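Local coordinates for alginate lyase (Paenibacillus sp. FPU-7, PDB 6KFN), which cleaves alginate, probably by beta-elimination, and is built as a right-handed parallel beta-helix, at residues N259-A273 with G283-V297. Numbering follows the deposited sequence. Where two conformers were deposited one is given.
Sequences NTVYLDQAAPYVVNA and GNQRYPAGNLYQGHV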
ATOM      1  N   ASN A 259       9.149  13.569   9.812  1.00  4.94           N
ATOM      2  CA  ASN A 259       9.222  12.138  10.090  1.00  5.27           C
ATOM      3  C   ASN A 259      10.172  11.907  11.271  1.00  5.34           C
ATOM      4  O   ASN A 259      11.100  12.680  11.467  1.00  8.03           O
ATOM      5  CB  ASN A 259       9.744  11.373   8.866  1.00  4.85           C
ATOM      6  CG  ASN A 259       8.850  11.573   7.663  1.00  4.55           C
ATOM      7  OD1 ASN A 259       7.764  11.015   7.585  1.00  4.99           O
ATOM      8  ND2 ASN A 259       9.300  12.390   6.715  1.00  4.91           N
ATOM      9  N   THR A 260       9.957  10.828  12.005  1.00  5.04           N
ATOM     10  CA  THR A 260      10.825  10.414  13.083  1.00  5.12           C
ATOM     11  C   THR A 260      11.249   8.985  12.826  1.00  4.70           C
ATOM     12  O   THR A 260      10.386   8.119  12.613  1.00  5.40           O
ATOM     13  CB  THR A 260      10.121  10.529  14.431  1.00  6.50           C
ATOM     14  OG1 THR A 260       9.747  11.884  14.642  1.00  9.30           O
ATOM     15  CG2 THR A 260      11.060  10.089  15.554  1.00  9.12           C
ATOM     16  N   VAL A 261      12.546   8.741  12.822  1.00  4.82           N
ATOM     17  CA  VAL A 261      13.064   7.419  12.556  1.00  4.89           C
ATOM     18  C   VAL A 261      14.047   6.995  13.621  1.00  4.89           C
ATOM     19  O   VAL A 261      14.930   7.747  14.036  1.00  5.59           O
ATOM     20  CB  VAL A 261      13.642   7.316  11.126  1.00  5.15           C
ATOM     21  CG1 VAL A 261      12.534   7.494  10.077  1.00  5.68           C
ATOM     22  CG2 VAL A 261      14.773   8.311  10.870  1.00  6.04           C
ATOM     23  N   TYR A 262      13.903   5.728  14.024  1.00  4.81           N
ATOM     24  CA  TYR A 262      14.701   5.085  15.057  1.00  4.87           C
ATOM     25  C   TYR A 262      15.551   4.046  14.351  1.00  5.05           C
ATOM     26  O   TYR A 262      15.067   2.955  14.000  1.00  5.53           O
ATOM     27  CB  TYR A 262      13.786   4.468  16.131  1.00  6.00           C
ATOM     28  CG  TYR A 262      12.937   5.466  16.845  1.00  5.53           C
ATOM     29  CD1 TYR A 262      13.409   6.142  17.968  1.00  5.68           C
ATOM     30  CD2 TYR A 262      11.661   5.791  16.390  1.00  6.26           C
ATOM     31  CE1 TYR A 262      12.662   7.105  18.599  1.00  6.23           C
ATOM     32  CE2 TYR A 262      10.905   6.749  17.001  1.00  6.90           C
ATOM     33  CZ  TYR A 262      11.391   7.415  18.131  1.00  6.28           C
ATOM     34  OH  TYR A 262      10.669   8.381  18.765  1.00  7.68           O
ATOM     35  N   LEU A 263      16.815   4.400  14.104  1.00  4.97           N
ATOM     36  CA  LEU A 263      17.704   3.671  13.217  1.00  5.10           C
ATOM     37  C   LEU A 263      18.845   2.935  13.914  1.00  5.46           C
ATOM     38  O   LEU A 263      19.698   2.378  13.231  1.00  5.85           O
ATOM     39  CB  LEU A 263      18.244   4.595  12.129  1.00  5.51           C
ATOM     40  CG  LEU A 263      17.151   5.220  11.242  1.00  5.32           C
ATOM     41  CD1 LEU A 263      17.776   6.184  10.232  1.00  5.74           C
ATOM     42  CD2 LEU A 263      16.271   4.205  10.573  1.00  7.55           C
ATOM     43  N   ASP A 264      18.841   2.915  15.263  1.00  5.58           N
ATOM     44  CA  ASP A 264      19.688   2.077  16.104  1.00  6.44           C
ATOM     45  C   ASP A 264      21.146   2.523  16.201  1.00  7.00           C
ATOM     46  O   ASP A 264      21.699   2.570  17.310  1.00  8.80           O
ATOM     47  CB  ASP A 264      19.649   0.600  15.709  1.00  6.67           C
ATOM     48  CG  ASP A 264      18.228   0.097  15.630  1.00  6.98           C
ATOM     49  OD1 ASP A 264      17.530   0.129  16.676  1.00 10.69           O
ATOM     50  OD2 ASP A 264      17.789  -0.299  14.546  1.00  6.23           O
ATOM     51  N   GLN A 265      21.774   2.773  15.075  1.00  7.48           N
ATOM     52  CA  GLN A 265      23.181   3.074  14.953  0.55 10.15           C
ATOM     53  C   GLN A 265      23.302   4.294  14.043  1.00  7.41           C
ATOM     54  O   GLN A 265      22.319   4.775  13.473  1.00  7.19           O
ATOM     55  CB  GLN A 265      23.939   1.839  14.399  0.55 22.53           C
ATOM     56  CG  GLN A 265      23.435   1.466  13.012  0.55 27.33           C
ATOM     57  CD  GLN A 265      24.083   0.276  12.328  0.55 30.29           C
ATOM     58  OE1 GLN A 265      24.154   0.238  11.089  0.55 21.14           O
ATOM     59  NE2 GLN A 265      24.499  -0.719  13.102  0.55 51.82           N
ATOM     60  N   ALA A 266      24.523   4.797  13.891  1.00  8.71           N
ATOM     61  CA  ALA A 266      24.745   6.044  13.153  1.00  8.88           C
ATOM     62  C   ALA A 266      24.772   5.876  11.630  1.00  8.00           C
ATOM     63  O   ALA A 266      24.604   6.867  10.922  1.00  9.53           O
ATOM     64  CB  ALA A 266      26.058   6.700  13.608  1.00 11.03           C
ATOM     65  N   ALA A 267      24.953   4.690  11.103  1.00  8.45           N
ATOM     66  CA  ALA A 267      25.209   4.561   9.678  1.00  8.75           C
ATOM     67  C   ALA A 267      24.008   4.767   8.758  1.00  7.86           C
ATOM     68  O   ALA A 267      24.184   5.421   7.722  1.00  8.27           O
ATOM     69  CB  ALA A 267      25.886   3.227   9.350  1.00 10.90           C
ATOM     70  N   PRO A 268      22.806   4.252   9.034  1.00  6.84           N
ATOM     71  CA  PRO A 268      21.715   4.432   8.055  1.00  6.38           C
ATOM     72  C   PRO A 268      21.406   5.910   7.811  1.00  6.08           C
ATOM     73  O   PRO A 268      21.427   6.723   8.729  1.00  6.97           O
ATOM     74  CB  PRO A 268      20.545   3.724   8.744  1.00  6.69           C
ATOM     75  CG  PRO A 268      21.209   2.634   9.553  1.00  7.06           C
ATOM     76  CD  PRO A 268      22.442   3.292  10.108  1.00  7.34           C
ATOM     77  N   TYR A 269      21.071   6.256   6.572  1.00  6.18           N
ATOM     78  CA  TYR A 269      20.612   7.608   6.283  1.00  5.74           C
ATOM     79  C   TYR A 269      19.110   7.718   6.524  1.00  5.66           C
ATOM     80  O   TYR A 269      18.355   6.748   6.382  1.00  6.55           O
ATOM     81  CB  TYR A 269      20.959   8.020   4.840  1.00  6.96           C
ATOM     82  CG  TYR A 269      22.394   8.454   4.727  1.00  8.35           C
ATOM     83  CD1 TYR A 269      23.446   7.525   4.612  1.00 14.63           C
ATOM     84  CD2 TYR A 269      22.734   9.772   4.809  1.00  8.00           C
ATOM     85  CE1 TYR A 269      24.758   7.952   4.576  1.00 21.04           C
ATOM     86  CE2 TYR A 269      24.029  10.205   4.793  1.00 14.49           C
ATOM     87  CZ  TYR A 269      25.025   9.265   4.698  1.00 20.27           C
ATOM     88  OH  TYR A 269      26.364   9.643   4.679  1.00 42.11           O
ATOM     89  N   VAL A 270      18.671   8.938   6.857  1.00  5.20           N
ATOM     90  CA  VAL A 270      17.257   9.246   6.859  1.00  5.14           C
ATOM     91  C   VAL A 270      16.703   9.293   5.448  1.00  4.66           C
ATOM     92  O   VAL A 270      15.711   8.631   5.125  1.00  4.77           O
ATOM     93  CB  VAL A 270      16.995  10.540   7.652  1.00  5.73           C
ATOM     94  CG1 VAL A 270      15.508  10.873   7.636  1.00  6.56           C
ATOM     95  CG2 VAL A 270      17.494  10.410   9.080  1.00  6.61           C
ATOM     96  N   VAL A 271      17.350  10.109   4.589  1.00  4.51           N
ATOM     97  CA  VAL A 271      17.028  10.134   3.161  1.00  4.62           C
ATOM     98  C   VAL A 271      18.306   9.926   2.378  1.00  4.64           C
ATOM     99  O   VAL A 271      19.232  10.745   2.475  1.00  5.35           O
ATOM    100  CB  VAL A 271      16.345  11.433   2.695  1.00  5.48           C
ATOM    101  CG1 VAL A 271      16.048  11.361   1.188  1.00  6.59           C
ATOM    102  CG2 VAL A 271      15.081  11.708   3.493  1.00  6.23           C
ATOM    103  N   ASN A 272      18.347   8.848   1.599  1.00  4.56           N
ATOM    104  CA  ASN A 272      19.455   8.555   0.684  1.00  4.56           C
ATOM    105  C   ASN A 272      18.909   8.712  -0.736  1.00  4.42           C
ATOM    106  O   ASN A 272      18.232   7.811  -1.250  1.00  4.60           O
ATOM    107  CB  ASN A 272      19.995   7.160   0.942  1.00  4.99           C
ATOM    108  CG  ASN A 272      21.199   6.864   0.117  1.00  6.18           C
ATOM    109  OD1 ASN A 272      21.754   7.745  -0.570  1.00  7.45           O
ATOM    110  ND2 ASN A 272      21.664   5.624   0.199  1.00  8.75           N
ATOM    111  N   ALA A 273      19.162   9.886  -1.325  1.00  5.12           N
ATOM    112  CA  ALA A 273      18.701  10.198  -2.668  1.00  4.75           C
ATOM    113  C   ALA A 273      19.849   9.865  -3.621  1.00  4.89           C
ATOM    114  O   ALA A 273      20.860  10.566  -3.652  1.00  5.57           O
ATOM    115  CB  ALA A 273      18.298  11.665  -2.768  1.00  5.27           C
ATOM    116  N   GLY A 283      12.529  19.163   9.266  1.00  8.19           N
ATOM    117  CA  GLY A 283      11.807  18.741  10.440  1.00  9.10           C
ATOM    118  C   GLY A 283      11.834  17.268  10.720  1.00  7.58           C
ATOM    119  O   GLY A 283      10.990  16.788  11.483  1.00  9.68           O
ATOM    120  N   ASN A 284      12.752  16.521  10.142  1.00  7.70           N
ATOM    121  CA  ASN A 284      12.870  15.096  10.424  1.00  6.56           C
ATOM    122  C   ASN A 284      13.768  14.911  11.643  1.00  7.82           C
ATOM    123  O   ASN A 284      14.692  15.680  11.880  1.00 13.04           O
ATOM    124  CB  ASN A 284      13.429  14.351   9.229  1.00  6.60           C
ATOM    125  CG  ASN A 284      12.555  14.526   8.002  1.00  6.01           C
ATOM    126  OD1 ASN A 284      11.389  14.120   8.001  1.00  5.93           O
ATOM    127  ND2 ASN A 284      13.093  15.111   6.951  1.00  7.17           N
ATOM    128  N   GLN A 285      13.451  13.911  12.444  1.00  6.41           N
ATOM    129  CA  GLN A 285      14.165  13.581  13.665  0.59  5.65           C
ATOM    130  C   GLN A 285      14.729  12.179  13.541  1.00  6.06           C
ATOM    131  O   GLN A 285      14.014  11.249  13.195  1.00  8.39           O
ATOM    132  CB  GLN A 285      13.225  13.668  14.860  0.59  7.22           C
ATOM    133  CG  GLN A 285      12.725  15.058  15.160  0.59 13.14           C
ATOM    134  CD  GLN A 285      11.723  15.119  16.318  0.59 23.61           C
ATOM    135  OE1 GLN A 285      10.615  15.631  16.162  0.59 29.90           O
ATOM    136  NE2 GLN A 285      12.119  14.617  17.487  0.59 39.18           N
ATOM    137  N   ARG A 286      15.999  12.048  13.859  1.00  6.63           N
ATOM    138  CA  ARG A 286      16.725  10.776  13.776  1.00  5.90           C
ATOM    139  C   ARG A 286      17.189  10.375  15.176  1.00  5.76           C
ATOM    140  O   ARG A 286      17.751  11.227  15.898  1.00  7.26           O
ATOM    141  CB  ARG A 286      17.963  10.917  12.887  1.00  7.40           C
ATOM    142  CG  ARG A 286      18.622   9.594  12.528  1.00  7.34           C
ATOM    143  CD  ARG A 286      20.065   9.786  12.119  1.00  7.16           C
ATOM    144  NE  ARG A 286      20.625   8.608  11.468  1.00  7.06           N
ATOM    145  CZ  ARG A 286      21.005   7.516  12.104  1.00  6.95           C
ATOM    146  NH1 ARG A 286      21.494   6.503  11.440  1.00  7.33           N
ATOM    147  NH2 ARG A 286      20.895   7.387  13.405  1.00  6.39           N
ATOM    148  N   TYR A 287      17.044   9.105  15.520  1.00  6.29           N
ATOM    149  CA  TYR A 287      17.591   8.532  16.734  1.00  6.63           C
ATOM    150  C   TYR A 287      18.391   7.302  16.345  1.00  7.27           C
ATOM    151  O   TYR A 287      17.911   6.503  15.546  1.00  9.77           O
ATOM    152  CB  TYR A 287      16.469   8.099  17.665  1.00  7.75           C
ATOM    153  CG  TYR A 287      15.626   9.211  18.149  1.00  7.99           C
ATOM    154  CD1 TYR A 287      14.520   9.679  17.444  1.00  8.56           C
ATOM    155  CD2 TYR A 287      15.898   9.816  19.351  1.00 16.60           C
ATOM    156  CE1 TYR A 287      13.735  10.667  17.930  1.00 10.91           C
ATOM    157  CE2 TYR A 287      15.106  10.824  19.839  1.00 15.42           C
ATOM    158  CZ  TYR A 287      14.043  11.229  19.125  1.00 13.72           C
ATOM    159  OH  TYR A 287      13.207  12.235  19.589  1.00 28.48           O
ATOM    160  N   PRO A 288      19.570   7.059  16.936  1.00  6.83           N
ATOM    161  CA  PRO A 288      20.381   8.026  17.681  1.00  7.00           C
ATOM    162  C   PRO A 288      20.881   9.113  16.696  1.00  7.42           C
ATOM    163  O   PRO A 288      20.466   9.190  15.537  1.00  7.21           O
ATOM    164  CB  PRO A 288      21.525   7.153  18.188  1.00  7.78           C
ATOM    165  CG  PRO A 288      21.738   6.156  17.070  1.00  8.18           C
ATOM    166  CD  PRO A 288      20.321   5.815  16.647  1.00  7.81           C
ATOM    167  N   ALA A 289      21.806   9.948  17.160  1.00  9.77           N
ATOM    168  CA  ALA A 289      22.502  10.825  16.237  1.00  9.41           C
ATOM    169  C   ALA A 289      23.173   9.992  15.151  1.00  8.80           C
ATOM    170  O   ALA A 289      23.648   8.878  15.387  1.00  9.92           O
ATOM    171  CB  ALA A 289      23.579  11.597  17.006  1.00 11.06           C
ATOM    172  N   GLY A 290      23.230  10.534  13.938  1.00  8.38           N
ATOM    173  CA  GLY A 290      23.889   9.808  12.870  1.00  8.09           C
ATOM    174  C   GLY A 290      23.582  10.409  11.526  1.00  7.78           C
ATOM    175  O   GLY A 290      23.221  11.590  11.427  1.00  8.88           O
ATOM    176  N   ASN A 291      23.778   9.613  10.487  1.00  7.06           N
ATOM    177  CA  ASN A 291      23.687  10.112   9.137  1.00  6.91           C
ATOM    178  C   ASN A 291      22.272  10.599   8.804  1.00  6.36           C
ATOM    179  O   ASN A 291      21.273   9.945   9.091  1.00  6.36           O
ATOM    180  CB  ASN A 291      24.104   9.007   8.204  1.00  7.64           C
ATOM    181  CG  ASN A 291      25.613   8.770   8.227  1.00  9.08           C
ATOM    182  OD1 ASN A 291      26.383   9.669   8.577  1.00 12.23           O
ATOM    183  ND2 ASN A 291      26.026   7.601   7.843  1.00 10.03           N
ATOM    184  N   LEU A 292      22.219  11.746   8.142  1.00  6.80           N
ATOM    185  CA  LEU A 292      20.980  12.433   7.855  0.55  5.86           C
ATOM    186  C   LEU A 292      20.624  12.274   6.369  1.00  5.63           C
ATOM    187  O   LEU A 292      19.825  11.408   6.005  1.00  6.00           O
ATOM    188  CB  LEU A 292      21.083  13.875   8.346  0.55 12.08           C
ATOM    189  CG  LEU A 292      19.769  14.634   8.357  0.55 10.26           C
ATOM    190  CD1 LEU A 292      18.674  13.973   9.256  0.55  9.76           C
ATOM    191  CD2 LEU A 292      20.060  16.077   8.733  0.55 20.05           C
ATOM    192  N   TYR A 293      21.256  13.071   5.516  1.00  6.15           N
ATOM    193  CA  TYR A 293      20.905  13.121   4.107  1.00  6.10           C
ATOM    194  C   TYR A 293      22.112  12.865   3.221  1.00  6.43           C
ATOM    195  O   TYR A 293      23.227  13.330   3.484  1.00  7.64           O
ATOM    196  CB  TYR A 293      20.278  14.508   3.750  1.00  7.14           C
ATOM    197  CG  TYR A 293      19.121  14.869   4.664  1.00  7.45           C
ATOM    198  CD1 TYR A 293      18.078  13.994   4.886  1.00  7.48           C
ATOM    199  CD2 TYR A 293      19.062  16.102   5.294  1.00 11.09           C
ATOM    200  CE1 TYR A 293      17.058  14.304   5.722  1.00  8.45           C
ATOM    201  CE2 TYR A 293      18.003  16.435   6.139  1.00 12.98           C
ATOM    202  CZ  TYR A 293      17.012  15.509   6.360  1.00  9.65           C
ATOM    203  OH  TYR A 293      15.943  15.770   7.205  1.00 12.76           O
ATOM    204  N   GLN A 294      21.865  12.150   2.129  1.00  5.71           N
ATOM    205  CA  GLN A 294      22.852  11.922   1.077  1.00  5.95           C
ATOM    206  C   GLN A 294      22.191  12.205  -0.259  1.00  5.44           C
ATOM    207  O   GLN A 294      21.031  11.841  -0.478  1.00  5.87           O
ATOM    208  CB  GLN A 294      23.418  10.486   1.131  1.00  6.79           C
ATOM    209  CG  GLN A 294      24.714  10.410   0.288  1.00 10.44           C
ATOM    210  CD  GLN A 294      25.448   9.096   0.307  1.00  8.72           C
ATOM    211  OE1 GLN A 294      24.858   8.104   0.740  1.00 17.15           O
ATOM    212  NE2 GLN A 294      26.622   9.041  -0.167  1.00 10.65           N
ATOM    213  N   GLY A 295      22.952  12.853  -1.142  1.00  5.61           N
ATOM    214  CA  GLY A 295      22.509  13.171  -2.472  1.00  6.61           C
ATOM    215  C   GLY A 295      22.048  14.615  -2.598  1.00  5.26           C
ATOM    216  O   GLY A 295      22.462  15.509  -1.863  1.00  5.76           O
ATOM    217  N   HIS A 296      21.167  14.821  -3.584  1.00  5.66           N
ATOM    218  CA  HIS A 296      20.631  16.142  -3.916  1.00  6.02           C
ATOM    219  C   HIS A 296      19.420  16.404  -3.030  1.00  5.79           C
ATOM    220  O   HIS A 296      18.274  16.359  -3.471  1.00  6.48           O
ATOM    221  CB  HIS A 296      20.245  16.210  -5.390  1.00  6.01           C
ATOM    222  CG  HIS A 296      21.380  16.019  -6.337  1.00  6.00           C
ATOM    223  ND1 HIS A 296      21.845  14.785  -6.751  1.00  6.40           N
ATOM    224  CD2 HIS A 296      22.142  16.925  -6.998  1.00  7.37           C
ATOM    225  CE1 HIS A 296      22.836  14.930  -7.603  1.00  6.72           C
ATOM    226  NE2 HIS A 296      23.025  16.223  -7.783  1.00  7.24           N
ATOM    227  N   VAL A 297      19.702  16.643  -1.753  1.00  6.79           N
ATOM    228  CA  VAL A 297      18.678  16.883  -0.750  1.00  6.56           C
ATOM    229  C   VAL A 297      18.777  18.328  -0.303  1.00  7.19           C
ATOM    230  O   VAL A 297      19.791  18.747   0.268  1.00  8.63           O
ATOM    231  CB  VAL A 297      18.774  15.919   0.443  1.00  7.17           C
ATOM    232  CG1 VAL A 297      17.618  16.193   1.412  1.00  7.53           C
ATOM    233  CG2 VAL A 297      18.744  14.470  -0.024  1.00  7.94           C
TER
HETATM  234  O   HOH W   1      10.040  14.911  13.394  1.00 17.44           O
HETATM  235  O   HOH W   2       9.220  12.926  17.043  1.00 34.48           O
HETATM  236  O   HOH W   3      10.995  10.005  20.948  1.00 11.79           O
HETATM  237  O   HOH W   4      17.002   3.977  17.339  1.00  8.77           O
HETATM  238  O   HOH W   5      20.636  12.719  -5.351  1.00  5.78           O
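Gln265 O takes two hydrogen bonds from the Arg286 guanidinium, from NH1 at 2.8 Å and from NH2 at 3.0 Å. The NH1 bond lies in the carbonyl plane on a lone pair. NH1 also donates to Pro268 O at 2.7 Å, and the bond is nearly straight (169°). Arg286 reaches these carbonyls because its chain runs extended from CG to NE, with CG anti to the backbone N (chi1 -169°). Leu263 CD1 lies over one guanidinium face and Gly290 CA over the other. The arginine thus ties the turn 263-268 to the coil stacked on it. The segments are successive coils near the C-terminal end of a right-handed parallel beta-helix. Strand 260-262 pairs in parallel with 285-287, and beyond the corner at Val270, Val271 pairs with Tyr293 and Asn272 with Gln294. Asn284 OD1 accepts from both N and ND2 of Asn259; the side chains lie side by side, amide planes 12° apart, consistent with asparagine rows inside parallel beta-helices. Asn259 OD1 accepts from Asn227 N and ND2 donates to Ile224 O, both on the preceding coil. The Tyr269 ring is sandwiched: Asn291 CB sits 3.5 Å from its centroid over one face, and Gln294 CB lies over the opposite face.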